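Local coordinates for protein class I phosphodiesterase PDEB1 (Leishmania major, PDB 2R8Q) that belongs to the class I phosphodiesterases, with an all-helical catalytic domain that holds a zinc and a magnesium ion beside a pocket occupied by 3-isobutyl-1-methylxanthine, at residues I17-E22 against C90-R95; E22-V27 against R79-L84; T39-N44 against L116-A121; V105-Q110 against V258-E263. All blocks are in the same frame, centred on the assembly; numbering follows the deposited sequence.

Contact 1: I17-E22 against C90-R95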
loop_
_atom_site.group_PDB
_atom_site.type_symbol
_atom_site.label_atom_id
_atom_site.label_comp_id
_atom_site.label_asym_id
_atom_site.label_seq_id
_atom_site.Cartn_x
_atom_site.Cartn_y
_atom_site.Cartn_z
ATOM N N ILE A 17 0.768 17.879 -2.975
ATOM C CA ILE A 17 1.405 19.078 -2.449
ATOM C C ILE A 17 2.587 19.425 -3.348
ATOM O O ILE A 17 3.619 18.757 -3.327
ATOM C CB ILE A 17 1.904 18.858 -1.010
ATOM C CG1 ILE A 17 0.741 18.396 -0.128
ATOM C CG2 ILE A 17 2.501 20.146 -0.466
ATOM C CD1 ILE A 17 1.135 18.077 1.298
ATOM N N ALA A 18 2.427 20.478 -4.140
ATOM C CA ALA A 18 3.465 20.899 -5.065
ATOM C C ALA A 18 4.724 21.419 -4.385
ATOM O O ALA A 18 4.684 21.902 -3.249
ATOM C CB ALA A 18 2.913 21.967 -6.007
ATOM N N VAL A 19 5.842 21.295 -5.091
ATOM C CA VAL A 19 7.126 21.785 -4.610
ATOM C C VAL A 19 7.161 23.253 -5.023
ATOM O O VAL A 19 6.873 23.585 -6.173
ATOM C CB VAL A 19 8.296 21.038 -5.276
ATOM C CG1 VAL A 19 9.621 21.678 -4.889
ATOM C CG2 VAL A 19 8.275 19.577 -4.858
ATOM N N THR A 20 7.502 24.130 -4.086
ATOM C CA THR A 20 7.539 25.558 -4.375
ATOM C C THR A 20 8.860 25.994 -4.985
ATOM O O THR A 20 9.871 25.307 -4.864
ATOM C CB THR A 20 7.315 26.388 -3.103
ATOM O OG1 THR A 20 8.403 26.169 -2.196
ATOM C CG2 THR A 20 6.006 25.990 -2.431
ATOM N N PRO A 21 8.862 27.147 -5.671
ATOM C CA PRO A 21 10.092 27.645 -6.284
ATOM C C PRO A 21 11.143 27.894 -5.210
ATOM O O PRO A 21 12.329 27.649 -5.421
ATOM C CB PRO A 21 9.641 28.942 -6.951
ATOM C CG PRO A 21 8.232 28.637 -7.337
ATOM C CD PRO A 21 7.700 27.945 -6.104
ATOM N N GLU A 22 10.692 28.390 -4.060
ATOM C CA GLU A 22 11.588 28.672 -2.948
ATOM C C GLU A 22 12.320 27.409 -2.504
ATOM O O GLU A 22 13.515 27.447 -2.217
ATOM C CB GLU A 22 10.808 29.258 -1.766
ATOM C CG GLU A 22 10.326 30.693 -1.970
ATOM C CD GLU A 22 9.079 30.803 -2.833
ATOM O OE1 GLU A 22 8.612 31.944 -3.042
ATOM O OE2 GLU A 22 8.559 29.766 -3.301
ATOM N N CYS A 90 10.808 13.072 -2.627
ATOM C CA CYS A 90 11.334 11.921 -1.897
ATOM C C CYS A 90 11.768 12.379 -0.502
ATOM O O CYS A 90 11.418 11.766 0.509
ATOM C CB CYS A 90 12.541 11.313 -2.626
ATOM S SG CYS A 90 12.157 10.318 -4.100
ATOM N N ARG A 91 12.524 13.471 -0.451
ATOM C CA ARG A 91 13.019 13.997 0.814
ATOM C C ARG A 91 11.896 14.228 1.824
ATOM O O ARG A 91 12.045 13.933 3.014
ATOM C CB ARG A 91 13.783 15.303 0.567
ATOM C CG ARG A 91 14.539 15.808 1.785
ATOM C CD ARG A 91 15.300 17.089 1.483
ATOM N NE ARG A 91 14.406 18.229 1.298
ATOM C CZ ARG A 91 14.822 19.471 1.075
ATOM N NH1 ARG A 91 16.118 19.735 1.004
ATOM N NH2 ARG A 91 13.939 20.455 0.941
ATOM N N ARG A 92 10.772 14.753 1.345
ATOM C CA ARG A 92 9.624 15.037 2.201
ATOM C C ARG A 92 9.068 13.803 2.896
ATOM O O ARG A 92 8.434 13.908 3.946
ATOM C CB ARG A 92 8.483 15.647 1.386
ATOM C CG ARG A 92 8.684 17.064 0.923
ATOM C CD ARG A 92 7.481 17.491 0.097
ATOM N NE ARG A 92 7.530 18.901 -0.269
ATOM C CZ ARG A 92 6.597 19.515 -0.991
ATOM N NH1 ARG A 92 5.544 18.838 -1.427
ATOM N NH2 ARG A 92 6.714 20.805 -1.270
ATOM N N ARG A 93 9.299 12.637 2.305
ATOM C CA ARG A 93 8.759 11.408 2.858
ATOM C C ARG A 93 9.683 10.602 3.764
ATOM O O ARG A 93 9.339 9.494 4.182
ATOM C CB ARG A 93 8.201 10.554 1.717
ATOM C CG ARG A 93 6.974 11.216 1.077
ATOM C CD ARG A 93 6.504 10.495 -0.171
ATOM N NE ARG A 93 5.256 11.047 -0.701
ATOM C CZ ARG A 93 5.122 12.250 -1.257
ATOM N NH1 ARG A 93 6.162 13.069 -1.369
ATOM N NH2 ARG A 93 3.936 12.631 -1.715
ATOM N N TYR A 94 10.852 11.156 4.071
ATOM C CA TYR A 94 11.763 10.492 4.991
ATOM C C TYR A 94 11.598 11.158 6.347
ATOM O O TYR A 94 11.493 12.387 6.450
ATOM C CB TYR A 94 13.220 10.578 4.513
ATOM C CG TYR A 94 13.491 9.613 3.386
ATOM C CD1 TYR A 94 13.421 10.024 2.053
ATOM C CD2 TYR A 94 13.695 8.256 3.645
ATOM C CE1 TYR A 94 13.540 9.104 1.006
ATOM C CE2 TYR A 94 13.809 7.332 2.608
ATOM C CZ TYR A 94 13.727 7.759 1.294
ATOM O OH TYR A 94 13.779 6.839 0.269
ATOM N N ARG A 95 11.553 10.332 7.383
ATOM C CA ARG A 95 11.367 10.806 8.745
ATOM C C ARG A 95 12.676 11.122 9.449
ATOM O O ARG A 95 13.758 10.753 8.991
ATOM C CB ARG A 95 10.589 9.761 9.548
ATOM C CG ARG A 95 9.253 9.369 8.930
ATOM C CD ARG A 95 8.468 8.461 9.867
ATOM N NE ARG A 95 7.150 8.115 9.338
ATOM C CZ ARG A 95 6.221 7.457 10.025
ATOM N NH1 ARG A 95 6.465 7.073 11.271
ATOM N NH2 ARG A 95 5.048 7.182 9.468
#
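R92 reaches out from the last turn of its helix and grips the backbone of I17 and A18 with the two amino groups of its guanidinium. Two hydrogen bonds do the work: R92 NH1 gives to I17 O at 2.7 Å, noticeably bent (135° at the hydrogen), and R92 NH2 gives to A18 O at 3.0 Å, nearly straight at 167°. Both carbonyl oxygens lie close to the guanidinium plane, but each carbonyl receives its N-H from above its own plane. The side chain runs extended from CG to NE, which carries the charge clear of the helix to the passing loop backbone.

Two methyl groups pack against the guanidinium. I17 CG2 comes within 3.4 Å of R92 NH1, the isoleucine crossing the arginine at a slant, while V19 CG2 sits over one guanidinium face, near its rim, 4.1 Å from R92 NH2. The charge itself is met by E23, whose OE2 makes a salt bridge with R92 NH2 and also accepts from T20 N.

In the fold, this surface contact ties the segment leading into helix 21-28, with T20 as its N-cap, to the C-terminal end of helix 80-92; V19 also packs on N85, L88 and Q89 of that helix.

Contact 2: E22-V27 against R79-L84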
loop_
_atom_site.group_PDB
_atom_site.type_symbol
_atom_site.label_atom_id
_atom_site.label_comp_id
_atom_site.label_asym_id
_atom_site.label_seq_id
_atom_site.Cartn_x
_atom_site.Cartn_y
_atom_site.Cartn_z
ATOM N N GLU A 22 10.692 28.390 -4.060
ATOM C CA GLU A 22 11.588 28.672 -2.948
ATOM C C GLU A 22 12.320 27.409 -2.504
ATOM O O GLU A 22 13.515 27.447 -2.217
ATOM C CB GLU A 22 10.808 29.258 -1.766
ATOM C CG GLU A 22 10.326 30.693 -1.970
ATOM C CD GLU A 22 9.079 30.803 -2.833
ATOM O OE1 GLU A 22 8.612 31.944 -3.042
ATOM O OE2 GLU A 22 8.559 29.766 -3.301
ATOM N N GLU A 23 11.603 26.289 -2.446
ATOM C CA GLU A 23 12.222 25.030 -2.038
ATOM C C GLU A 23 13.293 24.610 -3.041
ATOM O O GLU A 23 14.356 24.119 -2.657
ATOM C CB GLU A 23 11.168 23.924 -1.910
ATOM C CG GLU A 23 10.092 24.204 -0.872
ATOM C CD GLU A 23 9.048 23.107 -0.802
ATOM O OE1 GLU A 23 9.345 22.032 -0.237
ATOM O OE2 GLU A 23 7.932 23.315 -1.319
ATOM N N ARG A 24 13.015 24.794 -4.329
ATOM C CA ARG A 24 13.988 24.435 -5.350
ATOM C C ARG A 24 15.174 25.390 -5.272
ATOM O O ARG A 24 16.326 24.975 -5.389
ATOM C CB ARG A 24 13.356 24.482 -6.750
ATOM C CG ARG A 24 12.374 23.345 -7.032
ATOM C CD ARG A 24 11.947 23.317 -8.499
ATOM N NE ARG A 24 11.080 24.443 -8.843
ATOM C CZ ARG A 24 9.758 24.441 -8.698
ATOM N NH1 ARG A 24 9.142 23.368 -8.222
ATOM N NH2 ARG A 24 9.049 25.521 -9.011
ATOM N N GLU A 25 14.882 26.672 -5.061
ATOM C CA GLU A 25 15.918 27.692 -4.962
ATOM C C GLU A 25 16.882 27.423 -3.812
ATOM O O GLU A 25 18.085 27.647 -3.937
ATOM C CB GLU A 25 15.271 29.069 -4.791
ATOM C CG GLU A 25 14.693 29.633 -6.085
ATOM C CD GLU A 25 13.619 30.680 -5.847
ATOM O OE1 GLU A 25 13.745 31.460 -4.877
ATOM O OE2 GLU A 25 12.652 30.731 -6.639
ATOM N N ALA A 26 16.350 26.935 -2.699
ATOM C CA ALA A 26 17.169 26.639 -1.527
ATOM C C ALA A 26 18.188 25.543 -1.824
ATOM O O ALA A 26 19.253 25.497 -1.211
ATOM C CB ALA A 26 16.279 26.232 -0.359
ATOM N N VAL A 27 17.863 24.656 -2.759
ATOM C CA VAL A 27 18.788 23.581 -3.112
ATOM C C VAL A 27 19.814 24.072 -4.129
ATOM O O VAL A 27 21.013 23.827 -3.987
ATOM C CB VAL A 27 18.046 22.359 -3.711
ATOM C CG1 VAL A 27 19.052 21.294 -4.132
ATOM C CG2 VAL A 27 17.069 21.790 -2.687
ATOM N N ARG A 79 13.268 16.260 -17.503
ATOM C CA ARG A 79 13.624 17.668 -17.419
ATOM C C ARG A 79 14.272 17.995 -16.080
ATOM O O ARG A 79 14.025 17.324 -15.083
ATOM C CB ARG A 79 12.378 18.522 -17.631
ATOM C CG ARG A 79 11.776 18.345 -19.013
ATOM C CD ARG A 79 10.420 18.995 -19.100
ATOM N NE ARG A 79 9.459 18.357 -18.206
ATOM C CZ ARG A 79 8.193 18.736 -18.090
ATOM N NH1 ARG A 79 7.745 19.749 -18.815
ATOM N NH2 ARG A 79 7.375 18.103 -17.260
ATOM N N GLU A 80 15.107 19.031 -16.079
ATOM C CA GLU A 80 15.817 19.471 -14.882
ATOM C C GLU A 80 14.920 19.679 -13.669
ATOM O O GLU A 80 15.190 19.145 -12.593
ATOM C CB GLU A 80 16.571 20.773 -15.172
ATOM C CG GLU A 80 17.740 20.610 -16.125
ATOM C CD GLU A 80 18.352 21.935 -16.533
ATOM O OE1 GLU A 80 17.665 22.723 -17.218
ATOM O OE2 GLU A 80 19.519 22.191 -16.166
ATOM N N GLN A 81 13.859 20.461 -13.838
ATOM C CA GLN A 81 12.950 20.736 -12.736
ATOM C C GLN A 81 12.205 19.482 -12.288
ATOM O O GLN A 81 11.858 19.349 -11.118
ATOM C CB GLN A 81 11.953 21.833 -13.123
ATOM C CG GLN A 81 11.033 22.255 -11.983
ATOM C CD GLN A 81 10.243 23.507 -12.306
ATOM O OE1 GLN A 81 10.818 24.559 -12.569
ATOM N NE2 GLN A 81 8.920 23.398 -12.289
ATOM N N THR A 82 11.958 18.562 -13.214
ATOM C CA THR A 82 11.265 17.331 -12.853
ATOM C C THR A 82 12.151 16.532 -11.905
ATOM O O THR A 82 11.678 16.019 -10.891
ATOM C CB THR A 82 10.957 16.474 -14.089
ATOM O OG1 THR A 82 10.213 17.253 -15.036
ATOM C CG2 THR A 82 10.137 15.257 -13.693
ATOM N N LEU A 83 13.433 16.426 -12.243
ATOM C CA LEU A 83 14.383 15.697 -11.404
ATOM C C LEU A 83 14.473 16.317 -10.010
ATOM O O LEU A 83 14.437 15.604 -9.005
ATOM C CB LEU A 83 15.773 15.690 -12.045
ATOM C CG LEU A 83 16.897 15.054 -11.220
ATOM C CD1 LEU A 83 16.572 13.587 -10.955
ATOM C CD2 LEU A 83 18.213 15.180 -11.959
ATOM N N LEU A 84 14.595 17.640 -9.942
ATOM C CA LEU A 84 14.699 18.304 -8.646
ATOM C C LEU A 84 13.417 18.115 -7.831
ATOM O O LEU A 84 13.477 17.843 -6.628
ATOM C CB LEU A 84 15.015 19.798 -8.828
ATOM C CG LEU A 84 15.292 20.596 -7.546
ATOM C CD1 LEU A 84 16.375 19.907 -6.707
ATOM C CD2 LEU A 84 15.728 22.013 -7.915
#
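R24 lies across L84 with its aliphatic part and over Q81 with its charged end, so one side chain spans about a turn of the facing helix. R24 CB starts the contact, 3.6 Å from L84 CD2. R24 CG follows over the same methyl, 3.7 Å from L84 CD2, and also nears L84 CG. At CD the chain passes from one partner to the other: L84 CD2 is still close, but Q81 CG is now 3.8 Å from R24 CD. There the arginine bends (chi3 -70°), and the guanidinium comes to lie over the glutamine amide. R24 NE lies 3.7 Å from Q81 CD, and R24 CZ is 3.8 Å from Q81 NE2. The two flat groups are stacked with their planes only 9° apart, and Q81 CD sits over one guanidinium face, displaced toward its rim. Q81 reaches this position because CG is anti to the backbone N and the chain stays extended beyond it. NH1 of R24 finds its polar partners elsewhere: it donates to N85 OD1, one residue after L84, and more weakly to V19 O.

Deeper in, V27 CG1 meets L84 CD1 at 4.0 Å, the two side chains sliding past each other in opposite directions. L88 continues this apolar patch, touching both R24 and V27, while Y64 of helix 55-68 also packs on L84.

The short segments of the two helices cross at 90° with their axes 11.4 Å apart, an orthogonal helix-helix packing within an all-helical fold, buried at the leucine and valine and polar at its outer edge.

Contact 3: T39-N44 against L116-A121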
loop_
_atom_site.group_PDB
_atom_site.type_symbol
_atom_site.label_atom_id
_atom_site.label_comp_id
_atom_site.label_asym_id
_atom_site.label_seq_id
_atom_site.Cartn_x
_atom_site.Cartn_y
_atom_site.Cartn_z
ATOM N N THR A 39 31.408 11.613 -7.563
ATOM C CA THR A 39 31.558 10.347 -8.279
ATOM C C THR A 39 32.605 9.443 -7.633
ATOM O O THR A 39 32.820 8.322 -8.085
ATOM C CB THR A 39 31.982 10.559 -9.757
ATOM O OG1 THR A 39 33.349 10.989 -9.808
ATOM C CG2 THR A 39 31.104 11.598 -10.427
ATOM N N SER A 40 33.245 9.924 -6.569
ATOM C CA SER A 40 34.296 9.156 -5.904
ATOM C C SER A 40 33.878 8.299 -4.715
ATOM O O SER A 40 33.030 8.695 -3.919
ATOM C CB SER A 40 35.407 10.105 -5.445
ATOM O OG SER A 40 36.380 9.417 -4.678
ATOM N N PRO A 41 34.479 7.105 -4.579
ATOM C CA PRO A 41 34.153 6.216 -3.460
ATOM C C PRO A 41 34.566 6.888 -2.150
ATOM O O PRO A 41 34.070 6.548 -1.075
ATOM C CB PRO A 41 34.989 4.972 -3.750
ATOM C CG PRO A 41 35.058 4.954 -5.241
ATOM C CD PRO A 41 35.324 6.406 -5.565
ATOM N N GLY A 42 35.478 7.849 -2.262
ATOM C CA GLY A 42 35.975 8.564 -1.100
ATOM C C GLY A 42 35.115 9.723 -0.634
ATOM O O GLY A 42 35.413 10.341 0.390
ATOM N N PHE A 43 34.060 10.036 -1.383
ATOM C CA PHE A 43 33.166 11.121 -0.998
ATOM C C PHE A 43 32.590 10.817 0.381
ATOM O O PHE A 43 32.121 9.704 0.630
ATOM C CB PHE A 43 32.025 11.267 -2.008
ATOM C CG PHE A 43 30.937 12.192 -1.551
ATOM C CD1 PHE A 43 31.181 13.553 -1.396
ATOM C CD2 PHE A 43 29.674 11.697 -1.241
ATOM C CE1 PHE A 43 30.181 14.410 -0.937
ATOM C CE2 PHE A 43 28.668 12.543 -0.782
ATOM C CZ PHE A 43 28.921 13.905 -0.629
ATOM N N ASN A 44 32.626 11.806 1.270
ATOM C CA ASN A 44 32.120 11.639 2.630
ATOM C C ASN A 44 30.910 12.540 2.879
ATOM O O ASN A 44 31.051 13.746 3.090
ATOM C CB ASN A 44 33.237 11.966 3.632
ATOM C CG ASN A 44 32.813 11.759 5.073
ATOM O OD1 ASN A 44 31.672 11.398 5.357
ATOM N ND2 ASN A 44 33.741 11.988 5.995
ATOM N N LEU A 116 28.604 1.506 -10.362
ATOM C CA LEU A 116 28.332 1.484 -11.791
ATOM C C LEU A 116 29.461 2.037 -12.644
ATOM O O LEU A 116 29.840 1.444 -13.654
ATOM C CB LEU A 116 27.066 2.286 -12.097
ATOM C CG LEU A 116 25.734 1.691 -11.636
ATOM C CD1 LEU A 116 24.631 2.724 -11.838
ATOM C CD2 LEU A 116 25.440 0.412 -12.416
ATOM N N TYR A 117 30.015 3.170 -12.234
ATOM C CA TYR A 117 31.043 3.792 -13.047
ATOM C C TYR A 117 32.487 3.627 -12.591
ATOM O O TYR A 117 33.365 3.384 -13.414
ATOM C CB TYR A 117 30.638 5.250 -13.271
ATOM C CG TYR A 117 29.266 5.303 -13.923
ATOM C CD1 TYR A 117 28.137 5.728 -13.216
ATOM C CD2 TYR A 117 29.081 4.811 -15.218
ATOM C CE1 TYR A 117 26.858 5.652 -13.785
ATOM C CE2 TYR A 117 27.812 4.731 -15.790
ATOM C CZ TYR A 117 26.706 5.150 -15.071
ATOM O OH TYR A 117 25.455 5.037 -15.639
ATOM N N THR A 118 32.749 3.735 -11.295
ATOM C CA THR A 118 34.111 3.528 -10.822
ATOM C C THR A 118 34.334 2.016 -10.777
ATOM O O THR A 118 35.400 1.519 -11.147
ATOM C CB THR A 118 34.323 4.126 -9.413
ATOM O OG1 THR A 118 34.106 5.541 -9.462
ATOM C CG2 THR A 118 35.741 3.855 -8.919
ATOM N N GLY A 119 33.301 1.294 -10.342
ATOM C CA GLY A 119 33.368 -0.155 -10.246
ATOM C C GLY A 119 33.076 -0.887 -11.547
ATOM O O GLY A 119 33.151 -2.117 -11.603
ATOM N N LYS A 120 32.723 -0.134 -12.586
ATOM C CA LYS A 120 32.446 -0.697 -13.907
ATOM C C LYS A 120 31.225 -1.611 -14.017
ATOM O O LYS A 120 31.083 -2.333 -15.006
ATOM C CB LYS A 120 33.679 -1.457 -14.414
ATOM C CG LYS A 120 34.968 -0.643 -14.432
ATOM C CD LYS A 120 34.844 0.594 -15.310
ATOM C CE LYS A 120 36.202 1.247 -15.534
ATOM N NZ LYS A 120 36.887 1.558 -14.253
ATOM N N ALA A 121 30.344 -1.590 -13.021
ATOM C CA ALA A 121 29.151 -2.435 -13.069
ATOM C C ALA A 121 28.193 -2.007 -14.186
ATOM O O ALA A 121 27.335 -2.784 -14.610
ATOM C CB ALA A 121 28.432 -2.412 -11.722
HETATM O O HOH W 1 31.542 6.825 -10.037
#
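P41 and T118 reach toward each other, the proline's CG meeting the threonine methyl CG2 at 3.9 Å. The two branches of T118 divide the work. CG2, anti to the backbone N, is directed at the ring, while OG1, beside the backbone N (chi1 -62°), is turned to the carbonyl of T39. OG1 and T39 O are bridged by a water, which donates to T39 O at 2.8 Å and lies 2.9 Å from T118 OG1. The hydroxyl of T39 itself is engaged within its own loop, with D37.

What presents P41 to the helix is the shape of its loop. S40 to F43 form a type I beta turn, closed by F43 N bonding to S40 O, and S40 OG accepts from G42 N at 3.0 Å, an ST turn. Thus the serine side chain braces the same turn that carries the proline, while its CB points away from the helix end.

This modest surface contact joins the loop between helices 21-28 and 45-51 to the C-terminal end of helix 102-118, where a wider pi-type turn spans 116-118. W331 of helix 330-348 touches both P41 and T118, and P41 also rests on T114, one turn earlier in helix 102-118.

Contact 4: V105-Q110 against V258-E263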
loop_
_atom_site.group_PDB
_atom_site.type_symbol
_atom_site.label_atom_id
_atom_site.label_comp_id
_atom_site.label_asym_id
_atom_site.label_seq_id
_atom_site.Cartn_x
_atom_site.Cartn_y
_atom_site.Cartn_z
ATOM N N VAL A 105 19.474 7.359 1.917
ATOM C CA VAL A 105 19.190 7.094 0.507
ATOM C C VAL A 105 20.079 7.917 -0.419
ATOM O O VAL A 105 20.394 7.483 -1.523
ATOM C CB VAL A 105 17.682 7.282 0.155
ATOM C CG1 VAL A 105 16.843 6.340 1.019
ATOM C CG2 VAL A 105 17.241 8.726 0.349
ATOM N N VAL A 106 20.504 9.093 0.036
ATOM C CA VAL A 106 21.413 9.912 -0.755
ATOM C C VAL A 106 22.717 9.113 -0.825
ATOM O O VAL A 106 23.350 9.010 -1.880
ATOM C CB VAL A 106 21.664 11.280 -0.074
ATOM C CG1 VAL A 106 22.859 11.987 -0.720
ATOM C CG2 VAL A 106 20.410 12.141 -0.192
ATOM N N ASP A 107 23.107 8.530 0.306
ATOM C CA ASP A 107 24.316 7.717 0.359
ATOM C C ASP A 107 24.218 6.495 -0.557
ATOM O O ASP A 107 25.155 6.191 -1.286
ATOM C CB ASP A 107 24.586 7.263 1.796
ATOM C CG ASP A 107 25.748 6.296 1.896
ATOM O OD1 ASP A 107 26.837 6.614 1.371
ATOM O OD2 ASP A 107 25.575 5.219 2.510
ATOM N N VAL A 108 23.091 5.787 -0.528
ATOM C CA VAL A 108 22.950 4.610 -1.379
ATOM C C VAL A 108 23.005 5.006 -2.854
ATOM O O VAL A 108 23.617 4.314 -3.663
ATOM C CB VAL A 108 21.634 3.848 -1.067
ATOM C CG1 VAL A 108 21.412 2.726 -2.074
ATOM C CG2 VAL A 108 21.711 3.261 0.336
ATOM N N CYS A 109 22.382 6.132 -3.194
ATOM C CA CYS A 109 22.381 6.611 -4.574
ATOM C C CYS A 109 23.811 6.910 -5.028
ATOM O O CYS A 109 24.255 6.432 -6.072
ATOM C CB CYS A 109 21.512 7.868 -4.680
ATOM S SG CYS A 109 21.382 8.582 -6.342
ATOM N N GLN A 110 24.533 7.687 -4.228
ATOM C CA GLN A 110 25.911 8.051 -4.552
ATOM C C GLN A 110 26.811 6.817 -4.627
ATOM O O GLN A 110 27.674 6.707 -5.509
ATOM C CB GLN A 110 26.434 9.032 -3.496
ATOM C CG GLN A 110 27.771 9.709 -3.815
ATOM C CD GLN A 110 28.981 8.866 -3.451
ATOM O OE1 GLN A 110 28.988 8.175 -2.431
ATOM N NE2 GLN A 110 30.023 8.936 -4.275
ATOM N N VAL A 258 29.815 -0.809 5.797
ATOM C CA VAL A 258 31.026 -1.486 6.255
ATOM C C VAL A 258 32.191 -1.484 5.274
ATOM O O VAL A 258 33.297 -1.897 5.626
ATOM C CB VAL A 258 30.730 -2.951 6.648
ATOM C CG1 VAL A 258 29.760 -2.986 7.818
ATOM C CG2 VAL A 258 30.173 -3.709 5.454
ATOM N N THR A 259 31.951 -1.019 4.053
ATOM C CA THR A 259 32.997 -0.978 3.037
ATOM C C THR A 259 33.559 0.429 2.831
ATOM O O THR A 259 34.410 0.637 1.971
ATOM C CB THR A 259 32.474 -1.469 1.681
ATOM O OG1 THR A 259 31.511 -0.533 1.182
ATOM C CG2 THR A 259 31.820 -2.836 1.825
ATOM N N LYS A 260 33.080 1.396 3.607
ATOM C CA LYS A 260 33.556 2.771 3.465
ATOM C C LYS A 260 34.772 3.029 4.351
ATOM O O LYS A 260 35.050 2.257 5.269
ATOM C CB LYS A 260 32.446 3.763 3.833
ATOM C CG LYS A 260 31.180 3.635 2.987
ATOM C CD LYS A 260 31.497 3.647 1.494
ATOM C CE LYS A 260 30.234 3.515 0.650
ATOM N NZ LYS A 260 29.426 4.764 0.653
ATOM N N PRO A 261 35.528 4.107 4.068
ATOM C CA PRO A 261 36.710 4.428 4.881
ATOM C C PRO A 261 36.327 4.290 6.353
ATOM O O PRO A 261 35.254 4.725 6.763
ATOM C CB PRO A 261 37.019 5.859 4.466
ATOM C CG PRO A 261 36.688 5.827 3.000
ATOM C CD PRO A 261 35.365 5.077 2.970
ATOM N N PHE A 262 37.209 3.690 7.146
ATOM C CA PHE A 262 36.909 3.425 8.548
ATOM C C PHE A 262 36.137 4.460 9.356
ATOM O O PHE A 262 35.110 4.136 9.949
ATOM C CB PHE A 262 38.174 3.065 9.324
ATOM C CG PHE A 262 37.883 2.493 10.680
ATOM C CD1 PHE A 262 37.322 1.224 10.800
ATOM C CD2 PHE A 262 38.101 3.240 11.830
ATOM C CE1 PHE A 262 36.980 0.710 12.047
ATOM C CE2 PHE A 262 37.761 2.735 13.084
ATOM C CZ PHE A 262 37.199 1.466 13.191
ATOM N N GLU A 263 36.626 5.693 9.407
ATOM C CA GLU A 263 35.941 6.716 10.187
ATOM C C GLU A 263 34.522 6.967 9.696
ATOM O O GLU A 263 33.615 7.212 10.494
ATOM C CB GLU A 263 36.743 8.020 10.176
ATOM C CG GLU A 263 38.093 7.909 10.866
ATOM C CD GLU A 263 37.990 7.301 12.254
ATOM O OE1 GLU A 263 37.148 7.766 13.054
ATOM O OE2 GLU A 263 38.756 6.359 12.549
HETATM O O HOH W 2 29.123 6.805 2.882
HETATM O O HOH W 3 27.587 3.509 2.696
HETATM O O HOH W 4 30.806 6.428 -1.337
#
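D107 and K260 approach from opposite directions and form a salt bridge, with D107 OD1 3.3 Å from K260 NZ. The aspartate's CG is anti to its backbone N (chi1 174°), which swings the carboxylate off helix 102-118 toward the lysine; the lysine chain, bent at chi2 and chi4, brings its ammonium up to D107 OD1.

Three waters reinforce this rather long ion pair. One donates to D107 OD1 at 2.7 Å and accepts from K260 NZ; another does the same with D107 OD2 at 2.6 Å, so both carboxylate oxygens are linked to the ammonium through water. A third extends the network to Q110, donating to Q110 OE1 at 2.7 Å and accepting from K260 NZ at 2.9 Å. K260 NZ is also hydrogen-bonded to T111 OG1, so its three N-H groups are shared among more acceptors than they can fully serve at once. The negative charge of buried D107 would probably be stabilised by this ammonium and the two donating waters.

D107 also touches N257, a pocket residue, and its side chain lies about 8 Å from the bound 3-isobutyl-1-methylxanthine and about 9 Å from the zinc ion. The arrangement is a water-mediated polar cluster near the ligand pocket, joining helix 102-118 to the turn that leads into helix 262-285.

How the contacts relate
Contacts 1 and 2 are neighbours on one side of the chain's centre, their centres 10 Å apart. They use the same two helices, 21-28 and 80-92, and share E22; the R92 NH2 to E23 OE2 distance between them is 2.8 Å. Contacts 3 and 4 form a second pair, also with centres 10 Å apart, sharing helix 102-118 and joined by a probable hydrogen bond of 3.0 Å from Q110 NE2 to S40 O. Between the pairs, Y94 OH of contact 1 packs against V105 CG1 of contact 4 at 3.2 Å. Contact 4 approaches the ligand pocket and zinc site; helix 102-118 also carries the zinc ligand H104, just before V105.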